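Local structure of ferulic acid esterase, AmCE1/Fae1A (Anaeromyces mucronatus, 5CXX) at residues 52-58 and 141-145; 145-149 and 209-213; 99-105 and 121-127. The protein probably hydrolyses feruloyl esters as an alpha/beta-hydrolase of carbohydrate esterase family 1, and binds ferulic acid in its pocket. One frame throughout, in Å; residues are numbered along the deposited sequence.

How the contacts relate
From the N terminus, contact 1 opens first: 52-58 leads into strand 58-62 and meets 141-145, closing a long loop that takes in strand 95-99 and helix 125-140. Contact 3 lies wholly within that loop, joining the chain that leaves strand 95-99 to the helical region 121-127; it does not touch contact 1, their nearest atoms being about 9 Å apart. Contact 2 starts at Thr-145, where contact 1 ends, and closes at 209-213, which runs into strand 213-219. Contacts 1 and 2 also touch through Asn-149, which probably accepts a hydrogen bond from Val-58 as neighbouring parallel strands begin. Contact 3 instead ties the C-terminal end of strand 95-99 to helices 116-123 and 125-140.

Contact 1 (52-58 and 141-145); sequences ENKKYPV and YSILT
Leu-144 and Lys-55 both set CG anti to the carbonyl carbon (chi1 -71° and -65°), and the leucine branches thereby come against the lysine stem and Pro-57. Leu-144 CD2 touches Lys-55 CB at 3.5 Å, the two chains crossing at a slant. The other branch, CD1, lies 4.1 Å from Pro-57 CD, with leucine and proline side by side and pointing the same way. An alanine here removes both branches and would probably leave Lys-55 CB and Pro-57 CD without the methyls that touch them. The backbones are joined by one parallel beta bridge between Tyr-56 and Ile-143. Tyr-56 N donates to Ser-142 O at 3.1 Å, and Leu-144 N donates to Tyr-56 O at 2.8 Å, nearly straight (170°). The bridge lies two residues before strand 58-62 and seven before strand 150-155, its neighbour in the central sheet of this alpha/beta-hydrolase fold. Ser-142 is the centre of an inverse gamma turn, which follows the end of helix 125-140. Ser-142 O also lies at the edge of the Tyr-56 ring, 3.6 Å from Tyr-56 CD1, while the tyrosine OH is hydrogen-bonded to the backbone N of Asp-51. The serine hydroxyl approaches Lys-54 O, but that distance is implausibly short and a second conformer exists, so its detail is doubtful. At the Val-58 end, Ile-143 CG2 meets Val-58 CG2 at 3.8 Å, and both residues also pack on strand 95-99.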
ATOM      1  N   GLU A  52     -17.550   6.178 -17.197  1.00 34.86           N
ATOM      2  CA  GLU A  52     -17.341   7.524 -16.651  1.00 37.74           C
ATOM      3  C   GLU A  52     -18.540   8.090 -15.941  1.00 37.84           C
ATOM      4  O   GLU A  52     -18.419   9.072 -15.217  1.00 42.63           O
ATOM      5  CB  GLU A  52     -16.961   8.486 -17.757  1.00 48.73           C
ATOM      6  CG  GLU A  52     -15.499   8.713 -17.831  1.00 55.72           C
ATOM      7  CD  GLU A  52     -15.117   9.468 -19.086  1.00 66.85           C
ATOM      8  OE1 GLU A  52     -16.030   9.746 -19.912  1.00 68.42           O
ATOM      9  OE2 GLU A  52     -13.907   9.781 -19.224  1.00 69.58           O
ATOM     10  N   ASN A  53     -19.704   7.525 -16.219  1.00 35.32           N
ATOM     11  CA  ASN A  53     -20.930   7.940 -15.557  1.00 41.23           C
ATOM     12  C   ASN A  53     -21.167   7.228 -14.224  1.00 41.81           C
ATOM     13  O   ASN A  53     -22.189   7.483 -13.573  1.00 41.68           O
ATOM     14  CB  ASN A  53     -22.132   7.700 -16.462  1.00 45.92           C
ATOM     15  CG  ASN A  53     -22.058   8.506 -17.733  1.00 53.66           C
ATOM     16  OD1 ASN A  53     -21.630   9.670 -17.728  1.00 52.86           O
ATOM     17  ND2 ASN A  53     -22.442   7.884 -18.842  1.00 55.22           N
ATOM     18  N   LYS A  54     -20.269   6.307 -13.868  1.00 34.37           N
ATOM     19  CA  LYS A  54     -20.227   5.721 -12.517  1.00 31.56           C
ATOM     20  C   LYS A  54     -19.056   6.356 -11.770  1.00 31.65           C
ATOM     21  O   LYS A  54     -18.199   6.959 -12.407  1.00 36.22           O
ATOM     22  CB  LYS A  54     -20.054   4.194 -12.572  1.00 28.51           C
ATOM     23  CG  LYS A  54     -21.291   3.488 -13.199  1.00 39.02           C
ATOM     24  CD  LYS A  54     -20.965   2.010 -13.429  1.00 46.81           C
ATOM     25  CE  LYS A  54     -22.117   1.178 -14.004  1.00 61.08           C
ATOM     26  NZ  LYS A  54     -21.547  -0.195 -14.300  1.00 67.02           N
ATOM     27  N   LYS A  55     -18.984   6.173 -10.451  1.00 28.47           N
ATOM     28  CA  LYS A  55     -17.802   6.603  -9.702  1.00 25.90           C
ATOM     29  C   LYS A  55     -17.248   5.401  -8.925  1.00 23.39           C
ATOM     30  O   LYS A  55     -18.048   4.536  -8.442  1.00 27.62           O
ATOM     31  CB  LYS A  55     -18.147   7.721  -8.719  1.00 32.13           C
ATOM     32  CG  LYS A  55     -18.591   9.036  -9.368  1.00 33.62           C
ATOM     33  CD  LYS A  55     -19.073  10.013  -8.324  1.00 36.78           C
ATOM     34  CE  LYS A  55     -19.701  11.243  -8.987  1.00 49.15           C
ATOM     35  NZ  LYS A  55     -18.696  11.851  -9.918  1.00 55.06           N
ATOM     36  N   TYR A  56     -15.926   5.356  -8.784  1.00 23.54           N
ATOM     37  CA  TYR A  56     -15.273   4.205  -8.207  1.00 22.34           C
ATOM     38  C   TYR A  56     -14.340   4.617  -7.058  1.00 22.30           C
ATOM     39  O   TYR A  56     -13.667   5.645  -7.114  1.00 22.13           O
ATOM     40  CB  TYR A  56     -14.416   3.466  -9.273  1.00 22.73           C
ATOM     41  CG  TYR A  56     -15.216   3.032 -10.460  1.00 21.98           C
ATOM     42  CD1 TYR A  56     -15.486   3.915 -11.500  1.00 23.71           C
ATOM     43  CD2 TYR A  56     -15.736   1.743 -10.531  1.00 24.46           C
ATOM     44  CE1 TYR A  56     -16.258   3.512 -12.614  1.00 24.43           C
ATOM     45  CE2 TYR A  56     -16.504   1.324 -11.644  1.00 24.39           C
ATOM     46  CZ  TYR A  56     -16.754   2.216 -12.682  1.00 29.84           C
ATOM     47  OH  TYR A  56     -17.494   1.829 -13.802  1.00 30.83           O
ATOM     48  N   PRO A  57     -14.228   3.753  -6.057  1.00 22.18           N
ATOM     49  CA  PRO A  57     -13.250   3.978  -4.991  1.00 19.75           C
ATOM     50  C   PRO A  57     -11.857   3.663  -5.529  1.00 20.13           C
ATOM     51  O   PRO A  57     -11.705   3.036  -6.587  1.00 19.80           O
ATOM     52  CB  PRO A  57     -13.680   2.989  -3.887  1.00 21.29           C
ATOM     53  CG  PRO A  57     -14.193   1.818  -4.710  1.00 21.79           C
ATOM     54  CD  PRO A  57     -14.961   2.491  -5.910  1.00 23.51           C
ATOM     55  N   VAL A  58     -10.838   4.136  -4.820  1.00 18.57           N
ATOM     56  CA  VAL A  58      -9.442   4.053  -5.319  1.00 18.57           C
ATOM     57  C   VAL A  58      -8.534   3.382  -4.282  1.00 19.68           C
ATOM     58  O   VAL A  58      -8.595   3.763  -3.100  1.00 19.39           O
ATOM     59  CB  VAL A  58      -8.880   5.457  -5.616  1.00 18.65           C
ATOM     60  CG1 VAL A  58      -7.480   5.369  -6.258  1.00 19.85           C
ATOM     61  CG2 VAL A  58      -9.818   6.269  -6.562  1.00 20.86           C
ATOM     62  N   TYR A 141     -10.374  11.340 -13.455  1.00 22.11           N
ATOM     63  CA  TYR A 141     -11.107  10.072 -13.435  1.00 24.13           C
ATOM     64  C   TYR A 141     -12.378  10.195 -12.638  1.00 24.14           C
ATOM     65  O   TYR A 141     -12.545  11.120 -11.833  1.00 26.40           O
ATOM     66  CB  TYR A 141     -10.238   8.951 -12.857  1.00 22.61           C
ATOM     67  CG  TYR A 141      -9.009   8.735 -13.722  1.00 22.30           C
ATOM     68  CD1 TYR A 141      -9.101   8.030 -14.931  1.00 24.31           C
ATOM     69  CD2 TYR A 141      -7.747   9.276 -13.366  1.00 21.72           C
ATOM     70  CE1 TYR A 141      -7.968   7.855 -15.749  1.00 26.23           C
ATOM     71  CE2 TYR A 141      -6.642   9.075 -14.171  1.00 25.68           C
ATOM     72  CZ  TYR A 141      -6.757   8.373 -15.339  1.00 27.47           C
ATOM     73  OH  TYR A 141      -5.649   8.204 -16.168  1.00 27.56           O
ATOM     74  N   SER A 142     -13.292   9.261 -12.868  1.00 23.26           N
ATOM     75  CA  SER A 142     -14.580   9.324 -12.170  0.59 22.63           C
ATOM     76  C   SER A 142     -14.458   8.539 -10.863  1.00 24.15           C
ATOM     77  O   SER A 142     -14.758   7.352 -10.786  1.00 25.21           O
ATOM     78  CB  SER A 142     -15.695   8.773 -13.049  0.59 25.08           C
ATOM     79  OG  SER A 142     -16.931   8.983 -12.416  0.59 27.62           O
ATOM     80  N   ILE A 143     -13.968   9.219  -9.842  1.00 23.60           N
ATOM     81  CA  ILE A 143     -13.700   8.568  -8.563  1.00 22.21           C
ATOM     82  C   ILE A 143     -14.721   8.965  -7.493  1.00 26.22           C
ATOM     83  O   ILE A 143     -15.391   9.993  -7.577  1.00 27.19           O
ATOM     84  CB  ILE A 143     -12.285   8.919  -8.033  1.00 25.10           C
ATOM     85  CG1 ILE A 143     -12.225  10.363  -7.521  1.00 24.21           C
ATOM     86  CG2 ILE A 143     -11.214   8.691  -9.164  1.00 24.98           C
ATOM     87  CD1 ILE A 143     -10.828  10.646  -6.771  1.00 25.35           C
ATOM     88  N   LEU A 144     -14.842   8.097  -6.504  1.00 23.08           N
ATOM     89  CA  LEU A 144     -15.504   8.422  -5.238  1.00 25.87           C
ATOM     90  C   LEU A 144     -14.449   9.036  -4.335  1.00 24.31           C
ATOM     91  O   LEU A 144     -13.332   8.542  -4.253  1.00 25.97           O
ATOM     92  CB  LEU A 144     -16.077   7.180  -4.595  1.00 24.57           C
ATOM     93  CG  LEU A 144     -17.299   6.617  -5.318  1.00 27.81           C
ATOM     94  CD1 LEU A 144     -17.660   5.277  -4.704  1.00 27.19           C
ATOM     95  CD2 LEU A 144     -18.480   7.628  -5.232  1.00 27.87           C
ATOM     96  N   THR A 145     -14.801  10.130  -3.678  1.00 26.32           N
ATOM     97  CA  THR A 145     -13.850  10.747  -2.749  1.00 25.25           C
ATOM     98  C   THR A 145     -14.281  10.442  -1.309  1.00 24.70           C
ATOM     99  O   THR A 145     -15.377   9.933  -1.062  1.00 27.70           O
ATOM    100  CB  THR A 145     -13.790  12.258  -2.896  1.00 24.76           C
ATOM    101  OG1 THR A 145     -15.125  12.765  -2.783  1.00 32.74           O
ATOM    102  CG2 THR A 145     -13.234  12.629  -4.295  1.00 30.84           C
TER

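Contact 2 (145-149 and 209-213); sequences TGREN and IQPIV
Arg-147 reaching over to Ile-209, Gln-210 and Ile-212 makes a small polar and apolar contact at the surface, between two loops of the alpha/beta-hydrolase fold. Each loop feeds a parallel strand, 150-155 and 213-219, and strand 175-179 runs between those two in the sheet; the contact thus bridges over the entry to that middle strand. The arginine starts from the tight position between its own backbone N and carbonyl carbon (chi1 67°) and bends at chi3, which brings its guanidinium flat against Ile-209. Ile-209 CG1 sits over the centre of one face, 3.7 Å from Arg-147 CZ. Ile-212 comes in obliquely, its CG1 3.7 Å from Arg-147 NH1, while its CD1 rests 3.8 Å from Glu-148 CA. Outside the two loops, Ser-170 O takes the N-H of Arg-147 NE, and Ser-170 OG is hydrogen-bonded to Ile-209 O, so Ser-170 is hydrogen-bonded to both segments. Gln-210 O is gripped twice. A water that accepts from Arg-147 NH1 donates to it, the water O lying 2.7 Å from Gln-210 O. Arg-147 NH2 donates directly to Gln-210 O at 3.0 Å, from above the carbonyl plane.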
ATOM      1  N   THR A 145     -14.801  10.130  -3.678  1.00 26.32           N
ATOM      2  CA  THR A 145     -13.850  10.747  -2.749  1.00 25.25           C
ATOM      3  C   THR A 145     -14.281  10.442  -1.309  1.00 24.70           C
ATOM      4  O   THR A 145     -15.377   9.933  -1.062  1.00 27.70           O
ATOM      5  CB  THR A 145     -13.790  12.258  -2.896  1.00 24.76           C
ATOM      6  OG1 THR A 145     -15.125  12.765  -2.783  1.00 32.74           O
ATOM      7  CG2 THR A 145     -13.234  12.629  -4.295  1.00 30.84           C
ATOM      8  N   GLY A 146     -13.399  10.801  -0.384  1.00 25.95           N
ATOM      9  CA  GLY A 146     -13.712  10.621   1.034  1.00 25.11           C
ATOM     10  C   GLY A 146     -12.952   9.398   1.553  1.00 23.00           C
ATOM     11  O   GLY A 146     -12.631   8.465   0.801  1.00 22.57           O
ATOM     12  N   ARG A 147     -12.757   9.329   2.876  1.00 22.23           N
ATOM     13  CA  ARG A 147     -11.910   8.256   3.404  1.00 21.30           C
ATOM     14  C   ARG A 147     -12.549   6.850   3.207  1.00 22.03           C
ATOM     15  O   ARG A 147     -11.816   5.861   3.053  1.00 21.73           O
ATOM     16  CB  ARG A 147     -11.614   8.527   4.879  1.00 20.00           C
ATOM     17  CG  ARG A 147     -12.855   8.436   5.810  1.00 21.07           C
ATOM     18  CD  ARG A 147     -12.541   9.044   7.188  1.00 23.43           C
ATOM     19  NE  ARG A 147     -11.379   8.330   7.762  1.00 22.56           N
ATOM     20  CZ  ARG A 147     -11.497   7.253   8.522  1.00 21.49           C
ATOM     21  NH1 ARG A 147     -12.687   6.747   8.829  1.00 23.16           N
ATOM     22  NH2 ARG A 147     -10.370   6.662   8.968  1.00 21.68           N
ATOM     23  N   GLU A 148     -13.855   6.751   3.186  1.00 21.37           N
ATOM     24  CA  GLU A 148     -14.483   5.479   2.993  1.00 21.86           C
ATOM     25  C   GLU A 148     -14.252   4.888   1.614  1.00 21.31           C
ATOM     26  O   GLU A 148     -14.522   3.767   1.384  1.00 23.10           O
ATOM     27  CB  GLU A 148     -15.979   5.610   3.284  1.00 24.25           C
ATOM     28  CG  GLU A 148     -16.759   6.416   2.280  1.00 30.25           C
ATOM     29  CD  GLU A 148     -16.737   7.956   2.420  1.00 41.39           C
ATOM     30  OE1 GLU A 148     -15.904   8.548   3.092  1.00 31.16           O
ATOM     31  OE2 GLU A 148     -17.613   8.571   1.793  1.00 40.48           O
ATOM     32  N   ASN A 149     -13.764   5.711   0.712  1.00 20.95           N
ATOM     33  CA  ASN A 149     -13.519   5.352  -0.709  1.00 21.79           C
ATOM     34  C   ASN A 149     -12.074   5.380  -1.053  1.00 20.16           C
ATOM     35  O   ASN A 149     -11.736   5.367  -2.227  1.00 20.36           O
ATOM     36  CB  ASN A 149     -14.299   6.290  -1.635  1.00 20.43           C
ATOM     37  CG  ASN A 149     -15.777   6.145  -1.378  1.00 25.67           C
ATOM     38  OD1 ASN A 149     -16.287   5.014  -1.404  1.00 28.76           O
ATOM     39  ND2 ASN A 149     -16.450   7.232  -1.011  1.00 26.59           N
ATOM     40  N   ILE A 209      -8.981   9.773  14.341  1.00 31.33           N
ATOM     41  CA  ILE A 209     -10.050   8.965  13.677  1.00 26.76           C
ATOM     42  C   ILE A 209      -9.473   7.635  13.212  1.00 25.28           C
ATOM     43  O   ILE A 209      -8.458   7.621  12.498  1.00 26.80           O
ATOM     44  CB  ILE A 209     -10.804   9.725  12.509  1.00 25.28           C
ATOM     45  CG1 ILE A 209     -11.887   8.804  11.865  1.00 27.73           C
ATOM     46  CG2 ILE A 209      -9.857  10.292  11.454  1.00 26.92           C
ATOM     47  CD1 ILE A 209     -12.947   9.661  10.970  1.00 26.74           C
ATOM     48  N   GLN A 210     -10.047   6.512  13.676  1.00 26.54           N
ATOM     49  CA  GLN A 210      -9.425   5.192  13.440  1.00 27.91           C
ATOM     50  C   GLN A 210      -9.544   4.778  11.983  1.00 23.72           C
ATOM     51  O   GLN A 210     -10.611   4.976  11.386  1.00 25.90           O
ATOM     52  CB  GLN A 210     -10.107   4.108  14.298  1.00 31.29           C
ATOM     53  CG  GLN A 210      -9.660   4.177  15.755  1.00 33.53           C
ATOM     54  CD  GLN A 210      -8.152   3.943  15.904  1.00 31.36           C
ATOM     55  OE1 GLN A 210      -7.678   2.811  15.789  1.00 34.75           O
ATOM     56  NE2 GLN A 210      -7.407   5.017  16.133  1.00 32.30           N
ATOM     57  N   PRO A 211      -8.491   4.150  11.418  1.00 24.10           N
ATOM     58  CA  PRO A 211      -8.735   3.473  10.134  1.00 23.15           C
ATOM     59  C   PRO A 211      -9.955   2.582  10.184  1.00 24.14           C
ATOM     60  O   PRO A 211     -10.257   1.911  11.219  1.00 25.63           O
ATOM     61  CB  PRO A 211      -7.477   2.601   9.972  1.00 23.25           C
ATOM     62  CG  PRO A 211      -6.402   3.325  10.689  1.00 22.90           C
ATOM     63  CD  PRO A 211      -7.156   3.815  11.940  1.00 25.29           C
ATOM     64  N   ILE A 212     -10.709   2.518   9.087  1.00 22.37           N
ATOM     65  CA  ILE A 212     -11.808   1.576   8.996  1.00 22.54           C
ATOM     66  C   ILE A 212     -11.254   0.131   9.045  1.00 24.29           C
ATOM     67  O   ILE A 212     -11.812  -0.748   9.702  1.00 25.20           O
ATOM     68  CB  ILE A 212     -12.640   1.806   7.708  1.00 23.97           C
ATOM     69  CG1 ILE A 212     -13.142   3.272   7.704  1.00 25.29           C
ATOM     70  CG2 ILE A 212     -13.795   0.792   7.570  1.00 24.96           C
ATOM     71  CD1 ILE A 212     -13.780   3.732   6.338  1.00 27.47           C
ATOM     72  N   VAL A 213     -10.159  -0.086   8.316  1.00 23.19           N
ATOM     73  CA  VAL A 213      -9.404  -1.346   8.372  1.00 20.70           C
ATOM     74  C   VAL A 213      -7.918  -0.973   8.390  1.00 23.85           C
ATOM     75  O   VAL A 213      -7.462  -0.084   7.607  1.00 22.41           O
ATOM     76  CB  VAL A 213      -9.691  -2.253   7.155  1.00 24.56           C
ATOM     77  CG1 VAL A 213      -8.793  -3.492   7.198  1.00 28.77           C
ATOM     78  CG2 VAL A 213     -11.141  -2.655   7.084  1.00 25.17           C
TER
HETATM   79  O   HOH W   1     -13.318   5.012  11.232  1.00 25.93           O

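Contact 3 (99-105 and 121-127); sequences PDVYAPK and GYDNFIN
Val-101 lodges between two aromatic rings of the 121-127 segment, crossing the side chains of both Tyr-122 and Phe-125 at about a right angle. With CG anti to the backbone N (chi1 -172°), Phe-125 reaches toward residues 99-101, and Val-101 CG1 makes an off-centre CH-pi contact 4.3 Å from its ring centroid. The same CG1 touches Tyr-122 CD2 at 3.5 Å. Farther along the phenylalanine ring, CZ meets Pro-99 CB at 3.5 Å, while Ala-103 CB stands at the ring edge. Tyr-102 and Tyr-122 meet obliquely, planes at 37°, and Val-101 O and Tyr-102 CA lie over one face of the Tyr-122 ring. Tyr-122 OH is hydrogen-bonded to the hydroxyl of Tyr-118, and the nearest atoms of its side chain and the bound ferulic acid are about 6 Å apart. The contact packs the chain leaving strand 95-99 of the alpha/beta-hydrolase sheet onto helical turns beside the ligand pocket. Ala-103 N donates to Gly-121 O at 3.0 Å, and Asn-124 ND2 donates to Ala-103 O at 2.9 Å, nearly along the C=O axis. Asn-124 OD1 accepts from Asn-127 ND2 and, on the opposite face of the amide, from Lys-105 NZ at 3.0 Å in one of two lysine conformers. Held at ND2 and, by Asn-127, at OD1, the amide is unlikely to turn over; in that conformer the ammonium would probably polarise its carbonyl.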
ATOM      1  N   PRO A  99       1.788   4.195  -7.813  1.00 15.62           N
ATOM      2  CA  PRO A  99       2.688   5.351  -7.947  1.00 16.10           C
ATOM      3  C   PRO A  99       4.156   4.920  -8.007  1.00 15.58           C
ATOM      4  O   PRO A  99       4.517   3.797  -7.687  1.00 17.67           O
ATOM      5  CB  PRO A  99       2.465   6.154  -6.659  1.00 17.44           C
ATOM      6  CG  PRO A  99       1.108   5.627  -6.111  1.00 15.69           C
ATOM      7  CD  PRO A  99       1.166   4.130  -6.469  1.00 14.93           C
ATOM      8  N   ASP A 100       4.966   5.896  -8.437  1.00 16.01           N
ATOM      9  CA  ASP A 100       6.399   5.872  -8.115  1.00 15.05           C
ATOM     10  C   ASP A 100       6.559   6.532  -6.758  1.00 16.45           C
ATOM     11  O   ASP A 100       6.212   7.720  -6.593  1.00 17.09           O
ATOM     12  CB  ASP A 100       7.140   6.639  -9.224  1.00 16.73           C
ATOM     13  CG  ASP A 100       8.630   6.808  -8.936  1.00 19.41           C
ATOM     14  OD1 ASP A 100       9.100   6.391  -7.849  1.00 18.73           O
ATOM     15  OD2 ASP A 100       9.307   7.370  -9.865  1.00 19.28           O
ATOM     16  N   VAL A 101       6.931   5.748  -5.752  1.00 15.52           N
ATOM     17  CA  VAL A 101       6.882   6.203  -4.357  1.00 15.79           C
ATOM     18  C   VAL A 101       8.115   7.038  -3.983  1.00 18.30           C
ATOM     19  O   VAL A 101       8.100   7.740  -2.969  1.00 18.48           O
ATOM     20  CB  VAL A 101       6.785   4.982  -3.395  1.00 16.41           C
ATOM     21  CG1 VAL A 101       6.556   5.435  -1.902  1.00 20.37           C
ATOM     22  CG2 VAL A 101       5.621   4.131  -3.885  1.00 21.66           C
ATOM     23  N   TYR A 102       9.140   7.011  -4.837  1.00 17.15           N
ATOM     24  CA  TYR A 102      10.369   7.762  -4.475  1.00 18.26           C
ATOM     25  C   TYR A 102      10.206   9.179  -5.002  1.00 17.45           C
ATOM     26  O   TYR A 102      10.384   9.461  -6.195  1.00 16.82           O
ATOM     27  CB  TYR A 102      11.618   7.077  -5.064  1.00 17.02           C
ATOM     28  CG  TYR A 102      12.889   7.843  -4.699  1.00 16.63           C
ATOM     29  CD1 TYR A 102      13.185   8.082  -3.339  1.00 17.58           C
ATOM     30  CD2 TYR A 102      13.733   8.359  -5.690  1.00 18.56           C
ATOM     31  CE1 TYR A 102      14.300   8.832  -3.006  1.00 18.30           C
ATOM     32  CE2 TYR A 102      14.885   9.110  -5.350  1.00 20.25           C
ATOM     33  CZ  TYR A 102      15.150   9.346  -4.018  1.00 18.97           C
ATOM     34  OH  TYR A 102      16.264  10.052  -3.708  1.00 20.93           O
ATOM     35  N   ALA A 103       9.838  10.094  -4.085  1.00 17.47           N
ATOM     36  CA  ALA A 103       9.480  11.461  -4.473  1.00 17.53           C
ATOM     37  C   ALA A 103      10.297  12.510  -3.737  1.00 18.25           C
ATOM     38  O   ALA A 103       9.772  13.299  -2.969  1.00 18.70           O
ATOM     39  CB  ALA A 103       7.946  11.669  -4.187  1.00 19.14           C
ATOM     40  N   PRO A 104      11.601  12.559  -3.954  1.00 20.15           N
ATOM     41  CA  PRO A 104      12.466  13.519  -3.258  1.00 19.97           C
ATOM     42  C   PRO A 104      12.225  14.951  -3.698  1.00 20.41           C
ATOM     43  O   PRO A 104      11.980  15.241  -4.902  1.00 20.30           O
ATOM     44  CB  PRO A 104      13.908  13.072  -3.696  1.00 20.52           C
ATOM     45  CG  PRO A 104      13.636  12.504  -5.133  1.00 18.88           C
ATOM     46  CD  PRO A 104      12.322  11.720  -4.931  1.00 19.02           C
ATOM     47  N   LYS A 105      12.369  15.877  -2.738  1.00 22.16           N
ATOM     48  CA  LYS A 105      12.450  17.310  -3.026  0.55 21.75           C
ATOM     49  C   LYS A 105      13.652  17.577  -3.946  1.00 22.15           C
ATOM     50  O   LYS A 105      14.647  16.897  -3.779  1.00 22.15           O
ATOM     51  CB  LYS A 105      12.626  18.074  -1.719  0.55 22.69           C
ATOM     52  CG  LYS A 105      11.478  17.819  -0.718  0.55 23.77           C
ATOM     53  CD  LYS A 105      11.756  18.656   0.556  0.55 30.75           C
ATOM     54  CE  LYS A 105      10.464  19.291   1.115  0.55 37.60           C
ATOM     55  NZ  LYS A 105       9.490  18.311   1.692  0.55 36.91           N
ATOM     56  N   GLY A 121      13.139  10.400   0.460  1.00 20.52           N
ATOM     57  CA  GLY A 121      12.272  10.508  -0.715  1.00 18.64           C
ATOM     58  C   GLY A 121      10.993   9.698  -0.623  1.00 18.80           C
ATOM     59  O   GLY A 121       9.937  10.141  -1.128  1.00 18.57           O
ATOM     60  N   TYR A 122      11.042   8.582   0.088  1.00 18.33           N
ATOM     61  CA  TYR A 122       9.844   7.824   0.361  1.00 18.47           C
ATOM     62  C   TYR A 122       8.991   8.533   1.414  1.00 18.54           C
ATOM     63  O   TYR A 122       7.745   8.559   1.333  1.00 18.85           O
ATOM     64  CB  TYR A 122      10.201   6.355   0.858  1.00 17.41           C
ATOM     65  CG  TYR A 122      10.721   5.531  -0.301  1.00 17.23           C
ATOM     66  CD1 TYR A 122      12.034   5.690  -0.759  1.00 19.11           C
ATOM     67  CD2 TYR A 122       9.856   4.580  -0.927  1.00 23.12           C
ATOM     68  CE1 TYR A 122      12.482   4.936  -1.889  1.00 22.50           C
ATOM     69  CE2 TYR A 122      10.322   3.819  -2.034  1.00 23.56           C
ATOM     70  CZ  TYR A 122      11.583   4.037  -2.497  1.00 26.32           C
ATOM     71  OH  TYR A 122      12.044   3.296  -3.601  1.00 27.80           O
ATOM     72  N   ASP A 123       9.667   9.081   2.426  1.00 18.29           N
ATOM     73  CA  ASP A 123       8.913   9.844   3.443  1.00 19.90           C
ATOM     74  C   ASP A 123       8.160  10.991   2.804  1.00 22.82           C
ATOM     75  O   ASP A 123       7.015  11.314   3.187  1.00 20.25           O
ATOM     76  CB  ASP A 123       9.845  10.416   4.524  1.00 19.61           C
ATOM     77  CG  ASP A 123      10.681   9.348   5.231  1.00 19.48           C
ATOM     78  OD1 ASP A 123      10.207   8.182   5.231  1.00 20.08           O
ATOM     79  OD2 ASP A 123      11.737   9.714   5.779  1.00 20.85           O
ATOM     80  N   ASN A 124       8.752  11.620   1.784  1.00 18.44           N
ATOM     81  CA  ASN A 124       8.136  12.775   1.176  1.00 17.90           C
ATOM     82  C   ASN A 124       6.936  12.420   0.323  1.00 18.03           C
ATOM     83  O   ASN A 124       6.191  13.315  -0.126  1.00 18.03           O
ATOM     84  CB  ASN A 124       9.204  13.528   0.311  1.00 17.72           C
ATOM     85  CG  ASN A 124       8.807  14.947   0.050  1.00 20.53           C
ATOM     86  OD1 ASN A 124       8.370  15.665   0.979  1.00 20.99           O
ATOM     87  ND2 ASN A 124       9.036  15.411  -1.184  1.00 20.87           N
ATOM     88  N   PHE A 125       6.725  11.128   0.092  1.00 16.96           N
ATOM     89  CA  PHE A 125       5.590  10.674  -0.677  1.00 16.78           C
ATOM     90  C   PHE A 125       4.254  11.081  -0.024  1.00 16.04           C
ATOM     91  O   PHE A 125       3.272  11.243  -0.755  1.00 17.72           O
ATOM     92  CB  PHE A 125       5.625   9.135  -0.869  1.00 16.54           C
ATOM     93  CG  PHE A 125       4.538   8.680  -1.828  1.00 15.68           C
ATOM     94  CD1 PHE A 125       4.658   8.963  -3.194  1.00 16.83           C
ATOM     95  CD2 PHE A 125       3.394   8.043  -1.370  1.00 15.45           C
ATOM     96  CE1 PHE A 125       3.628   8.635  -4.081  1.00 18.53           C
ATOM     97  CE2 PHE A 125       2.397   7.705  -2.231  1.00 16.85           C
ATOM     98  CZ  PHE A 125       2.500   7.974  -3.612  1.00 16.30           C
ATOM     99  N   ILE A 126       4.249  11.324   1.289  1.00 15.91           N
ATOM    100  CA  ILE A 126       3.002  11.838   1.891  1.00 16.65           C
ATOM    101  C   ILE A 126       2.568  13.141   1.207  1.00 18.61           C
ATOM    102  O   ILE A 126       1.393  13.336   0.919  1.00 17.63           O
ATOM    103  CB  ILE A 126       3.153  12.017   3.412  1.00 17.19           C
ATOM    104  CG1 ILE A 126       1.789  12.400   4.038  1.00 17.41           C
ATOM    105  CG2 ILE A 126       4.188  13.140   3.762  1.00 17.02           C
ATOM    106  CD1 ILE A 126       1.859  12.275   5.600  1.00 18.78           C
ATOM    107  N   ASN A 127       3.508  13.987   0.813  1.00 16.86           N
ATOM    108  CA  ASN A 127       3.188  15.216   0.137  1.00 17.36           C
ATOM    109  C   ASN A 127       2.803  14.977  -1.348  1.00 18.26           C
ATOM    110  O   ASN A 127       1.841  15.574  -1.848  1.00 17.64           O
ATOM    111  CB  ASN A 127       4.379  16.208   0.231  1.00 18.01           C
ATOM    112  CG  ASN A 127       4.637  16.582   1.678  1.00 21.74           C
ATOM    113  OD1 ASN A 127       3.673  16.963   2.355  1.00 22.57           O
ATOM    114  ND2 ASN A 127       5.856  16.377   2.197  1.00 22.08           N
TER
HETATM  115  O   HOH W   2       8.176  18.579  -0.847  1.00 47.33           O